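Local coordinates for protein minor fimbrium anchoring subunit Mfa2 (PDB 5NFI) that anchors the minor (Mfa1) fimbriae of Porphyromonas gingivalis in the outer membrane and regulates their length, at residues N29-D34 / F69-I74; Y78-I83 / Q92-L97; G86-Q91 / Y170-T175; S165-Y170 / L203-G208. All blocks are in the same frame, centred on the assembly; numbering follows the deposited sequence.

Interaction 1: N29-D34 / F69-I74; sequences NVYAFD and FAWGNI
Phe33 (chi1 -68°) and Phe69 (chi1 -56°) both hold CG anti to the carbonyl carbon, beside the backbone N, and these torsions swing the two rings together. The CD2-CE2 side of Phe69 lies over one face of the Phe33 ring, with Phe69 CD2 3.5 Å from Phe33 CD1; the planes are tilted by 36°, so the pair is oblique. Tyr31 and Trp71 share that first torsion, and their side chains cross nearly at a right angle, Trp71 CD1 reaching the edge of the tyrosine ring 4.0 Å from Tyr31 CE2. The indole N-H is turned to a partner beyond the two strands, the carbonyl O of Phe172. At the far end Asn29 crosses Ile74, whose CB sits 3.5 Å from Asn29 OD1.

Beneath these side chains the backbones are zipped antiparallel. Asn29 with Trp71 and Tyr31 with Phe69 are hydrogen-bonded pairs, four bonds in all; the straightest, Tyr31 N to Phe69 O (2.9 Å), arrives nearly along the C=O axis. Between them Val30 and Ala70 form a non-hydrogen-bonded pair on the other face, where Val30 CG2 lies beside the Ala70 methyl, a beta-branched residue next to a small one. The large aromatics fill the face covered by Phe172 and Leu94. Such antiparallel pairing with one aromatic-rich face is common in beta-sandwich domains, and consistent with the transthyretin clan of this family.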
loop_
_atom_site.group_PDB
_atom_site.type_symbol
_atom_site.label_atom_id
_atom_site.label_comp_id
_atom_site.label_asym_id
_atom_site.label_seq_id
_atom_site.Cartn_x
_atom_site.Cartn_y
_atom_site.Cartn_z
ATOM N N ASN A 29 3.481 -9.617 11.480
ATOM C CA ASN A 29 4.337 -8.935 12.421
ATOM C C ASN A 29 3.405 -8.054 13.256
ATOM O O ASN A 29 2.855 -7.074 12.758
ATOM C CB ASN A 29 5.413 -8.096 11.716
ATOM C CG ASN A 29 6.432 -8.938 10.944
ATOM O OD1 ASN A 29 6.131 -9.512 9.896
ATOM N ND2 ASN A 29 7.659 -8.955 11.428
ATOM N N VAL A 30 3.205 -8.414 14.514
ATOM C CA VAL A 30 2.245 -7.720 15.357
ATOM C C VAL A 30 2.951 -7.062 16.536
ATOM O O VAL A 30 3.664 -7.727 17.302
ATOM C CB VAL A 30 1.158 -8.683 15.853
ATOM C CG1 VAL A 30 0.061 -7.919 16.542
ATOM C CG2 VAL A 30 0.595 -9.441 14.681
ATOM N N TYR A 31 2.760 -5.752 16.664
ATOM C CA TYR A 31 3.442 -4.954 17.677
ATOM C C TYR A 31 2.444 -4.362 18.656
ATOM O O TYR A 31 1.300 -4.064 18.290
ATOM C CB TYR A 31 4.264 -3.829 17.022
ATOM C CG TYR A 31 5.226 -4.348 15.992
ATOM C CD1 TYR A 31 6.437 -4.895 16.373
ATOM C CD2 TYR A 31 4.910 -4.319 14.636
ATOM C CE1 TYR A 31 7.311 -5.391 15.445
ATOM C CE2 TYR A 31 5.781 -4.824 13.695
ATOM C CZ TYR A 31 6.984 -5.358 14.114
ATOM O OH TYR A 31 7.870 -5.872 13.202
ATOM N N ALA A 32 2.881 -4.179 19.897
ATOM C CA ALA A 32 2.040 -3.546 20.910
ATOM C C ALA A 32 2.727 -2.288 21.422
ATOM O O ALA A 32 3.889 -2.322 21.827
ATOM C CB ALA A 32 1.744 -4.506 22.050
ATOM N N PHE A 33 2.005 -1.176 21.371
ATOM C CA PHE A 33 2.497 0.084 21.898
ATOM C C PHE A 33 1.595 0.474 23.050
ATOM O O PHE A 33 0.409 0.132 23.058
ATOM C CB PHE A 33 2.533 1.156 20.801
ATOM C CG PHE A 33 3.567 0.883 19.742
ATOM C CD1 PHE A 33 3.413 -0.176 18.863
ATOM C CD2 PHE A 33 4.709 1.648 19.660
ATOM C CE1 PHE A 33 4.371 -0.455 17.919
ATOM C CE2 PHE A 33 5.674 1.372 18.717
ATOM C CZ PHE A 33 5.504 0.320 17.846
ATOM N N ASP A 34 2.162 1.161 24.037
ATOM C CA ASP A 34 1.416 1.516 25.241
ATOM C C ASP A 34 0.904 2.956 25.237
ATOM O O ASP A 34 0.916 3.627 24.208
ATOM C CB ASP A 34 2.275 1.274 26.485
ATOM C CG ASP A 34 3.575 2.054 26.469
ATOM O OD1 ASP A 34 3.609 3.181 25.935
ATOM O OD2 ASP A 34 4.577 1.534 27.013
ATOM N N PHE A 69 -0.474 -2.785 16.340
ATOM C CA PHE A 69 -0.269 -2.543 14.915
ATOM C C PHE A 69 0.087 -3.863 14.242
ATOM O O PHE A 69 0.915 -4.623 14.746
ATOM C CB PHE A 69 0.831 -1.502 14.689
ATOM C CG PHE A 69 0.582 -0.183 15.393
ATOM C CD1 PHE A 69 -0.702 0.326 15.519
ATOM C CD2 PHE A 69 1.631 0.536 15.937
ATOM C CE1 PHE A 69 -0.935 1.526 16.165
ATOM C CE2 PHE A 69 1.401 1.734 16.587
ATOM C CZ PHE A 69 0.114 2.226 16.698
ATOM N N ALA A 70 -0.544 -4.162 13.118
ATOM C CA ALA A 70 -0.294 -5.463 12.509
ATOM C C ALA A 70 0.081 -5.354 11.030
ATOM O O ALA A 70 -0.542 -4.628 10.242
ATOM C CB ALA A 70 -1.501 -6.375 12.684
ATOM N N TRP A 71 1.098 -6.114 10.658
ATOM C CA TRP A 71 1.583 -6.085 9.297
ATOM C C TRP A 71 1.559 -7.461 8.690
ATOM O O TRP A 71 2.045 -8.418 9.289
ATOM C CB TRP A 71 2.989 -5.512 9.254
ATOM C CG TRP A 71 3.040 -4.059 9.598
ATOM C CD1 TRP A 71 3.242 -3.509 10.832
ATOM C CD2 TRP A 71 2.894 -2.960 8.685
ATOM N NE1 TRP A 71 3.235 -2.132 10.745
ATOM C CE2 TRP A 71 3.022 -1.771 9.437
ATOM C CE3 TRP A 71 2.669 -2.866 7.305
ATOM C CZ2 TRP A 71 2.943 -0.509 8.854
ATOM C CZ3 TRP A 71 2.581 -1.604 6.726
ATOM C CH2 TRP A 71 2.723 -0.445 7.499
ATOM N N GLY A 72 0.986 -7.553 7.497
ATOM C CA GLY A 72 0.835 -8.817 6.817
ATOM C C GLY A 72 1.747 -8.898 5.627
ATOM O O GLY A 72 1.783 -7.983 4.804
ATOM N N ASN A 73 2.477 -10.008 5.565
ATOM C CA ASN A 73 3.412 -10.320 4.493
ATOM C C ASN A 73 4.599 -9.366 4.404
ATOM O O ASN A 73 5.014 -8.991 3.319
ATOM C CB ASN A 73 2.687 -10.356 3.155
ATOM C CG ASN A 73 1.531 -11.306 3.161
ATOM O OD1 ASN A 73 1.531 -12.300 3.902
ATOM N ND2 ASN A 73 0.525 -11.018 2.338
ATOM N N ILE A 74 5.153 -8.987 5.544
ATOM C CA ILE A 74 6.452 -8.347 5.550
ATOM C C ILE A 74 7.497 -9.332 5.018
ATOM O O ILE A 74 7.613 -10.459 5.483
ATOM C CB ILE A 74 6.832 -7.867 6.940
ATOM C CG1 ILE A 74 6.084 -6.572 7.259
ATOM C CG2 ILE A 74 8.327 -7.653 7.027
ATOM C CD1 ILE A 74 6.433 -6.006 8.608
#

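Interaction 2: Y78-I83 / Q92-L97; sequences YNIGEI and QVLMRL
Strands 78-80 and 93-97 run antiparallel at 151°, with Asn79 and Arg96 as a hydrogen-bonded pair between the non-hydrogen-bonded pairs Tyr78-Leu97 and Ile80-Met95. One further bond, Gly81 N to Leu94 O (2.9 Å), reaches its acceptor from above the carbonyl plane; Gly81, without a side chain, lies close against the Val93-Leu94 backbone.

Tyr78 and Met95, a selenomethionine in the crystal, lie side by side and point the same way. A bend at chi3 (85°) lays the end of Met95 over one face of the phenol ring: SE is 4.5 Å from the centroid of the Tyr78 ring, a Met-aromatic contact, and CE is 3.5 Å from Tyr78 CE1. Leu97 adds CD1 obliquely, 3.7 Å from Tyr78 CE1. Leu94 CD1 meets the CG2 branch of Ile80 and the CD1 tip of Ile83. Leu94 and Met95 both face Tyr170 on the next strand, a classic beta bulge.

Where the two strands run into the 83-91 connection, Gln92 NE2 donates to Glu82 OE1 (3.2 Å) with the amide and carboxylate planes almost perpendicular. Thr88 OG1 also bonds this oxygen and Thr89 N donates to Gln92 OE1, so both polar side chains are tied to the connection, while apolar packing on the phenol marks the other end.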
loop_
_atom_site.group_PDB
_atom_site.type_symbol
_atom_site.label_atom_id
_atom_site.label_comp_id
_atom_site.label_asym_id
_atom_site.label_seq_id
_atom_site.Cartn_x
_atom_site.Cartn_y
_atom_site.Cartn_z
ATOM N N TYR A 78 11.753 -5.715 1.776
ATOM C CA TYR A 78 11.797 -4.536 2.642
ATOM C C TYR A 78 13.030 -4.474 3.531
ATOM O O TYR A 78 13.463 -5.484 4.072
ATOM C CB TYR A 78 10.542 -4.474 3.512
ATOM C CG TYR A 78 9.266 -4.495 2.716
ATOM C CD1 TYR A 78 8.713 -3.310 2.195
ATOM C CD2 TYR A 78 8.623 -5.700 2.445
ATOM C CE1 TYR A 78 7.541 -3.329 1.449
ATOM C CE2 TYR A 78 7.454 -5.734 1.701
ATOM C CZ TYR A 78 6.914 -4.546 1.203
ATOM O OH TYR A 78 5.741 -4.614 0.476
ATOM N N ASN A 79 13.594 -3.280 3.657
ATOM C CA ASN A 79 14.603 -2.960 4.657
ATOM C C ASN A 79 13.939 -2.591 5.980
ATOM O O ASN A 79 13.322 -1.526 6.098
ATOM C CB ASN A 79 15.487 -1.790 4.203
ATOM C CG ASN A 79 16.394 -2.142 3.028
ATOM O OD1 ASN A 79 16.889 -3.256 2.923
ATOM N ND2 ASN A 79 16.621 -1.182 2.156
ATOM N N ILE A 80 14.089 -3.463 6.972
ATOM C CA ILE A 80 13.465 -3.272 8.275
ATOM C C ILE A 80 14.360 -2.483 9.238
ATOM O O ILE A 80 15.516 -2.836 9.451
ATOM C CB ILE A 80 13.114 -4.633 8.918
ATOM C CG1 ILE A 80 12.393 -5.543 7.918
ATOM C CG2 ILE A 80 12.343 -4.429 10.206
ATOM C CD1 ILE A 80 11.071 -5.015 7.446
ATOM N N GLY A 81 13.821 -1.426 9.831
ATOM C CA GLY A 81 14.600 -0.590 10.733
ATOM C C GLY A 81 14.676 -1.109 12.157
ATOM O O GLY A 81 14.371 -2.278 12.416
ATOM N N GLU A 82 15.082 -0.235 13.076
ATOM C CA GLU A 82 15.230 -0.568 14.499
ATOM C C GLU A 82 13.915 -1.003 15.140
ATOM O O GLU A 82 12.887 -0.348 14.985
ATOM C CB GLU A 82 15.804 0.632 15.266
ATOM C CG GLU A 82 15.639 0.549 16.774
ATOM C CD GLU A 82 15.578 1.922 17.440
ATOM O OE1 GLU A 82 14.454 2.389 17.747
ATOM O OE2 GLU A 82 16.650 2.532 17.657
ATOM N N ILE A 83 13.951 -2.120 15.848
ATOM C CA ILE A 83 12.799 -2.577 16.623
ATOM C C ILE A 83 13.255 -2.882 18.045
ATOM O O ILE A 83 13.771 -3.967 18.309
ATOM C CB ILE A 83 12.149 -3.840 16.012
ATOM C CG1 ILE A 83 11.757 -3.610 14.550
ATOM C CG2 ILE A 83 10.939 -4.276 16.823
ATOM C CD1 ILE A 83 11.173 -4.859 13.873
ATOM N N GLN A 92 8.174 5.941 14.460
ATOM C CA GLN A 92 9.454 5.699 13.815
ATOM C C GLN A 92 9.256 4.830 12.582
ATOM O O GLN A 92 8.256 4.131 12.455
ATOM C CB GLN A 92 10.431 5.038 14.781
ATOM C CG GLN A 92 11.006 5.979 15.826
ATOM C CD GLN A 92 11.850 5.260 16.873
ATOM O OE1 GLN A 92 11.365 4.935 17.954
ATOM N NE2 GLN A 92 13.109 5.002 16.550
ATOM N N VAL A 93 10.206 4.874 11.661
ATOM C CA VAL A 93 10.043 4.126 10.429
ATOM C C VAL A 93 10.320 2.645 10.625
ATOM O O VAL A 93 11.435 2.230 10.927
ATOM C CB VAL A 93 10.948 4.666 9.310
ATOM C CG1 VAL A 93 10.681 3.909 8.007
ATOM C CG2 VAL A 93 10.716 6.169 9.124
ATOM N N LEU A 94 9.293 1.842 10.432
ATOM C CA LEU A 94 9.456 0.404 10.486
ATOM C C LEU A 94 10.194 -0.168 9.271
ATOM O O LEU A 94 10.990 -1.109 9.390
ATOM C CB LEU A 94 8.082 -0.253 10.610
ATOM C CG LEU A 94 8.043 -1.770 10.532
ATOM C CD1 LEU A 94 9.001 -2.381 11.564
ATOM C CD2 LEU A 94 6.617 -2.241 10.753
HETATM N N MSE A 95 9.968 0.444 8.114
HETATM C CA MSE A 95 10.030 -0.270 6.846
HETATM C C MSE A 95 10.346 0.644 5.676
HETATM O O MSE A 95 9.737 1.700 5.551
HETATM C CB MSE A 95 8.672 -0.899 6.607
HETATM C CG MSE A 95 8.583 -2.187 5.868
HETATM SE SE MSE A 95 6.639 -2.432 5.696
HETATM C CE MSE A 95 6.334 -1.364 4.092
ATOM N N ARG A 96 11.267 0.229 4.810
ATOM C CA ARG A 96 11.459 0.909 3.540
ATOM C C ARG A 96 11.504 -0.089 2.401
ATOM O O ARG A 96 12.233 -1.064 2.476
ATOM C CB ARG A 96 12.741 1.739 3.551
ATOM C CG ARG A 96 12.633 2.983 4.382
ATOM C CD ARG A 96 13.891 3.794 4.335
ATOM N NE ARG A 96 13.964 4.732 5.452
ATOM C CZ ARG A 96 13.198 5.815 5.575
ATOM N NH1 ARG A 96 12.283 6.092 4.659
ATOM N NH2 ARG A 96 13.335 6.617 6.623
ATOM N N LEU A 97 10.738 0.153 1.339
ATOM C CA LEU A 97 10.795 -0.739 0.188
ATOM C C LEU A 97 12.213 -0.765 -0.367
ATOM O O LEU A 97 12.840 0.284 -0.547
ATOM C CB LEU A 97 9.806 -0.326 -0.887
ATOM C CG LEU A 97 9.742 -1.286 -2.079
ATOM C CD1 LEU A 97 9.496 -2.702 -1.617
ATOM C CD2 LEU A 97 8.647 -0.855 -3.062
#

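Interaction 3: G86-Q91 / Y170-T175; sequences GETTKQ and YRFDGT
Phe172 sets its ring against the methyl of Thr88, CG2 of the threonine coming within 3.4 Å of Phe172 CE1 and 3.7 Å of Phe172 CZ. The two side chains cross at about a right angle and the approach is oblique to the ring. Thr88 is placed for this by its first torsion (chi1 -60°), which puts CG2 anti to the backbone N and leaves OG1 beside that nitrogen. A threonine suits the position because its two branches differ: the methyl meets the aromatic ring while the hydroxyl bonds Lys84 N. Beyond these segments the phenylalanine ring also meets Tyr31 edge-to-face.

The connection between strands 78-80 and 93-100 here lies along the chain leaving strand 169-171, and a backbone bond joins them: Asp173 N donates to Lys90 O (3.3 Å, 163° at the hydrogen), in the plane of the carbonyl. That same carbonyl oxygen lies 3.2 Å from Phe172 CB. Asp173 then forms an Asx turn. Its CG takes the crowded position between N and the carbonyl carbon (chi1 59°), which carries OD1 forward to Thr175: OD1 accepts the Thr175 hydroxyl through its syn lone pair (2.8 Å) and Thr175 N (3.1 Å) from above the carboxylate plane, so two bonds hold the group's rotation.

Arg171, bent at chi3, lays its aliphatic part along Gln91, with CD 3.2 Å from Gln91 O; the carbonyl oxygen sits near the plane at the edge of the guanidinium, and NE gives a weak hydrogen bond to Thr175 OG1.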
loop_
_atom_site.group_PDB
_atom_site.type_symbol
_atom_site.label_atom_id
_atom_site.label_comp_id
_atom_site.label_asym_id
_atom_site.label_seq_id
_atom_site.Cartn_x
_atom_site.Cartn_y
_atom_site.Cartn_z
ATOM N N GLY A 86 10.751 -1.096 24.706
ATOM C CA GLY A 86 10.997 -0.100 25.720
ATOM C C GLY A 86 11.760 1.095 25.191
ATOM O O GLY A 86 12.223 1.917 25.976
ATOM N N GLU A 87 11.903 1.194 23.868
ATOM C CA GLU A 87 12.612 2.321 23.244
ATOM C C GLU A 87 11.920 2.801 21.973
ATOM O O GLU A 87 11.515 3.952 21.884
ATOM C CB GLU A 87 14.074 1.937 22.959
ATOM C CG GLU A 87 14.872 1.762 24.264
ATOM C CD GLU A 87 16.309 1.302 24.080
ATOM O OE1 GLU A 87 17.087 2.012 23.397
ATOM O OE2 GLU A 87 16.653 0.234 24.647
ATOM N N THR A 88 11.785 1.909 20.999
ATOM C CA THR A 88 11.142 2.216 19.723
ATOM C C THR A 88 9.738 2.807 19.900
ATOM O O THR A 88 8.976 2.322 20.723
ATOM C CB THR A 88 11.058 0.947 18.862
ATOM O OG1 THR A 88 12.376 0.442 18.626
ATOM C CG2 THR A 88 10.398 1.237 17.544
ATOM N N THR A 89 9.389 3.846 19.138
ATOM C CA THR A 89 8.061 4.452 19.267
ATOM C C THR A 89 7.187 4.316 18.018
ATOM O O THR A 89 7.682 4.000 16.931
ATOM C CB THR A 89 8.162 5.933 19.623
ATOM O OG1 THR A 89 8.806 6.649 18.562
ATOM C CG2 THR A 89 8.966 6.102 20.885
ATOM N N LYS A 90 5.886 4.569 18.195
ATOM C CA LYS A 90 4.850 4.331 17.176
ATOM C C LYS A 90 5.162 4.970 15.823
ATOM O O LYS A 90 4.821 4.424 14.788
ATOM C CB LYS A 90 3.478 4.842 17.677
ATOM C CG LYS A 90 3.457 6.356 17.908
ATOM C CD LYS A 90 2.169 6.987 18.438
ATOM C CE LYS A 90 1.292 6.078 19.272
ATOM N NZ LYS A 90 0.188 6.910 19.868
ATOM N N GLN A 91 5.830 6.117 15.833
ATOM C CA GLN A 91 5.943 6.927 14.623
ATOM C C GLN A 91 7.328 6.845 13.980
ATOM O O GLN A 91 7.630 7.592 13.060
ATOM C CB GLN A 91 5.601 8.394 14.922
ATOM C CG GLN A 91 6.674 9.167 15.693
ATOM C CD GLN A 91 6.743 8.865 17.200
ATOM O OE1 GLN A 91 5.999 8.049 17.724
ATOM N NE2 GLN A 91 7.641 9.552 17.897
ATOM N N TYR A 170 7.118 3.181 5.651
ATOM C CA TYR A 170 5.976 3.222 6.551
ATOM C C TYR A 170 6.392 3.237 8.016
ATOM O O TYR A 170 7.352 2.561 8.417
ATOM C CB TYR A 170 5.041 2.052 6.247
ATOM C CG TYR A 170 4.431 2.183 4.878
ATOM C CD1 TYR A 170 5.170 1.868 3.741
ATOM C CD2 TYR A 170 3.133 2.662 4.706
ATOM C CE1 TYR A 170 4.647 2.019 2.463
ATOM C CE2 TYR A 170 2.597 2.810 3.418
ATOM C CZ TYR A 170 3.371 2.487 2.303
ATOM O OH TYR A 170 2.876 2.619 1.028
ATOM N N ARG A 171 5.677 4.038 8.805
ATOM C CA ARG A 171 5.871 4.064 10.247
ATOM C C ARG A 171 5.304 2.785 10.854
ATOM O O ARG A 171 4.723 1.965 10.141
ATOM C CB ARG A 171 5.209 5.292 10.855
ATOM C CG ARG A 171 5.703 6.579 10.264
ATOM C CD ARG A 171 5.181 7.779 11.030
ATOM N NE ARG A 171 4.977 8.921 10.142
ATOM C CZ ARG A 171 5.961 9.701 9.708
ATOM N NH1 ARG A 171 7.214 9.456 10.091
ATOM N NH2 ARG A 171 5.696 10.720 8.896
ATOM N N PHE A 172 5.471 2.603 12.161
ATOM C CA PHE A 172 4.924 1.420 12.809
ATOM C C PHE A 172 3.404 1.418 12.721
ATOM O O PHE A 172 2.813 0.416 12.313
ATOM C CB PHE A 172 5.397 1.324 14.252
ATOM C CG PHE A 172 6.720 0.675 14.383
ATOM C CD1 PHE A 172 7.876 1.421 14.339
ATOM C CD2 PHE A 172 6.818 -0.692 14.506
ATOM C CE1 PHE A 172 9.111 0.812 14.434
ATOM C CE2 PHE A 172 8.044 -1.297 14.611
ATOM C CZ PHE A 172 9.194 -0.549 14.572
ATOM N N ASP A 173 2.770 2.539 13.067
ATOM C CA ASP A 173 1.358 2.705 12.753
ATOM C C ASP A 173 1.302 2.676 11.233
ATOM O O ASP A 173 2.331 2.817 10.578
ATOM C CB ASP A 173 0.783 3.993 13.342
ATOM C CG ASP A 173 1.501 5.259 12.861
ATOM O OD1 ASP A 173 1.986 5.321 11.710
ATOM O OD2 ASP A 173 1.560 6.225 13.651
ATOM N N GLY A 174 0.154 2.488 10.619
ATOM C CA GLY A 174 0.233 2.216 9.191
ATOM C C GLY A 174 0.588 3.382 8.276
ATOM O O GLY A 174 0.412 3.264 7.070
ATOM N N THR A 175 1.076 4.498 8.813
ATOM C CA THR A 175 1.148 5.715 7.997
ATOM C C THR A 175 2.414 5.859 7.141
ATOM O O THR A 175 3.482 5.355 7.482
ATOM C CB THR A 175 1.016 6.968 8.860
ATOM O OG1 THR A 175 2.231 7.188 9.573
ATOM C CG2 THR A 175 -0.139 6.811 9.815
#

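Interaction 4: S165-Y170 / L203-G208; sequences SSNGSY and LKLESG
Tyr170 reaches across to the 203-208 loop with its hydroxyl, which bridges two backbones. Its CG stands anti to the carbonyl carbon (chi1 -66°) and points the ring toward Lys204, so that OH accepts from Lys204 N (2.9 Å) and donates to Asn167 O (2.7 Å) three residues earlier in its own chain. The donated proton meets that carbonyl from above its plane. Lys204 CB lies in the plane of the ring at its edge, 3.1 Å from Tyr170 OH, while Leu203 crosses obliquely and brings CD1 to 3.8 Å from Tyr170 CE1. Leu203 keeps CG beside its backbone N, with the rest of the side chain extended, and this carries CD1 past both the ring and Asn167 O.

Asn167 holds its CG in the crowded position between N and the carbonyl carbon (chi1 66°), a torsion that sends the amide straight at the loop. There ND2 donates to Lys204 O (2.8 Å), which lies close to the amide plane though the donor stands above the carbonyl's plane. ND2 has a second acceptor in Thr202 OG1, and OD1 is bonded by Tyr184 OH, so both ends of the buried amide are gripped and its flip is fixed.

Lys204 folds away, CG anti to N (chi1 -175°) and bent at each later torsion, to make a salt bridge with Glu206. With Arg245 also close to the ammonium, the carboxylate would offset crowded positive charge. The chemistry implies that the N-H and C=O of Lys204 are satisfied by side chains, a tyrosine and an asparagine, within a buried contact.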
loop_
_atom_site.group_PDB
_atom_site.type_symbol
_atom_site.label_atom_id
_atom_site.label_comp_id
_atom_site.label_asym_id
_atom_site.label_seq_id
_atom_site.Cartn_x
_atom_site.Cartn_y
_atom_site.Cartn_z
ATOM N N SER A 165 6.179 7.332 -6.841
ATOM C CA SER A 165 5.416 7.650 -5.652
ATOM C C SER A 165 6.296 7.642 -4.423
ATOM O O SER A 165 7.130 6.761 -4.265
ATOM C CB SER A 165 4.271 6.662 -5.493
ATOM O OG SER A 165 3.530 6.942 -4.323
ATOM N N SER A 166 6.118 8.623 -3.552
ATOM C CA SER A 166 6.798 8.613 -2.258
ATOM C C SER A 166 6.043 7.751 -1.271
ATOM O O SER A 166 5.609 8.235 -0.225
ATOM C CB SER A 166 6.937 10.033 -1.710
ATOM O OG SER A 166 7.774 10.801 -2.558
ATOM N N ASN A 167 5.880 6.475 -1.603
ATOM C CA ASN A 167 5.112 5.562 -0.762
ATOM C C ASN A 167 5.838 4.246 -0.410
ATOM O O ASN A 167 5.198 3.195 -0.293
ATOM C CB ASN A 167 3.774 5.249 -1.448
ATOM C CG ASN A 167 3.952 4.479 -2.739
ATOM O OD1 ASN A 167 5.030 4.473 -3.313
ATOM N ND2 ASN A 167 2.902 3.811 -3.193
ATOM N N GLY A 168 7.154 4.289 -0.227
ATOM C CA GLY A 168 7.912 3.071 0.032
ATOM C C GLY A 168 8.360 2.926 1.477
ATOM O O GLY A 168 9.089 2.004 1.832
ATOM N N SER A 169 7.917 3.849 2.318
ATOM C CA SER A 169 8.359 3.883 3.694
ATOM C C SER A 169 7.189 4.043 4.643
ATOM O O SER A 169 6.348 4.925 4.462
ATOM C CB SER A 169 9.349 5.015 3.889
ATOM O OG SER A 169 10.449 4.817 3.035
ATOM N N TYR A 170 7.118 3.181 5.651
ATOM C CA TYR A 170 5.976 3.222 6.551
ATOM C C TYR A 170 6.392 3.237 8.016
ATOM O O TYR A 170 7.352 2.561 8.417
ATOM C CB TYR A 170 5.041 2.052 6.247
ATOM C CG TYR A 170 4.431 2.183 4.878
ATOM C CD1 TYR A 170 5.170 1.868 3.741
ATOM C CD2 TYR A 170 3.133 2.662 4.706
ATOM C CE1 TYR A 170 4.647 2.019 2.463
ATOM C CE2 TYR A 170 2.597 2.810 3.418
ATOM C CZ TYR A 170 3.371 2.487 2.303
ATOM O OH TYR A 170 2.876 2.619 1.028
ATOM N N LEU A 203 2.850 0.436 -3.688
ATOM C CA LEU A 203 2.288 0.311 -2.365
ATOM C C LEU A 203 1.142 1.305 -2.255
ATOM O O LEU A 203 0.341 1.413 -3.185
ATOM C CB LEU A 203 3.356 0.506 -1.289
ATOM C CG LEU A 203 4.443 -0.577 -1.372
ATOM C CD1 LEU A 203 5.552 -0.324 -0.387
ATOM C CD2 LEU A 203 3.839 -1.962 -1.146
ATOM N N LYS A 204 1.040 2.002 -1.124
ATOM C CA LYS A 204 -0.173 2.752 -0.791
ATOM C C LYS A 204 -0.391 3.964 -1.699
ATOM O O LYS A 204 0.536 4.721 -1.998
ATOM C CB LYS A 204 -0.133 3.195 0.677
ATOM C CG LYS A 204 -1.398 3.874 1.182
ATOM C CD LYS A 204 -2.067 3.046 2.256
ATOM C CE LYS A 204 -2.551 3.901 3.418
ATOM N NZ LYS A 204 -3.622 4.873 3.013
ATOM N N LEU A 205 -1.634 4.127 -2.138
ATOM C CA LEU A 205 -2.006 5.267 -2.951
ATOM C C LEU A 205 -2.844 6.235 -2.152
ATOM O O LEU A 205 -4.033 6.034 -1.968
ATOM C CB LEU A 205 -2.780 4.819 -4.185
ATOM C CG LEU A 205 -2.017 3.820 -5.038
ATOM C CD1 LEU A 205 -2.910 3.309 -6.135
ATOM C CD2 LEU A 205 -0.775 4.467 -5.592
ATOM N N GLU A 206 -2.231 7.304 -1.685
ATOM C CA GLU A 206 -3.013 8.296 -0.996
ATOM C C GLU A 206 -2.442 9.667 -1.258
ATOM O O GLU A 206 -1.306 9.814 -1.666
ATOM C CB GLU A 206 -3.058 8.012 0.503
ATOM C CG GLU A 206 -1.785 8.379 1.241
ATOM C CD GLU A 206 -1.794 7.909 2.679
ATOM O OE1 GLU A 206 -1.158 8.574 3.527
ATOM O OE2 GLU A 206 -2.428 6.874 2.963
ATOM N N SER A 207 -3.267 10.669 -1.021
ATOM C CA SER A 207 -2.878 12.044 -1.200
ATOM C C SER A 207 -1.871 12.424 -0.145
ATOM O O SER A 207 -1.802 11.782 0.892
ATOM C CB SER A 207 -4.111 12.926 -1.117
ATOM O OG SER A 207 -5.052 12.335 -0.238
ATOM N N GLY A 208 -1.083 13.457 -0.413
ATOM C CA GLY A 208 -0.201 14.014 0.596
ATOM C C GLY A 208 1.249 14.042 0.171
ATOM O O GLY A 208 2.102 14.574 0.886
#

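In the fold
From the N terminus, interaction 1 closes first, joining strand 28-33 to strand 64-72. Interaction 2 follows in series, closing a short loop between strand 78-80 and strand 93-100. Interaction 3 crosses it: residues 86-91 sit within that loop, yet their partner is 170-175, far along the chain. Interaction 4 in turn crosses interaction 3, since 165-170 runs into 170-175, sharing Tyr170, but pairs with 203-208. None nests within another. Packing of Phe33 against the backbone at Lys90 joins interaction 1 to interaction 3, and Leu94 N bonding Tyr170 O joins strand 93-100 to strand 169-171. The small sheet thus links the aromatic-rich strand pair with the loop after strand 196-202.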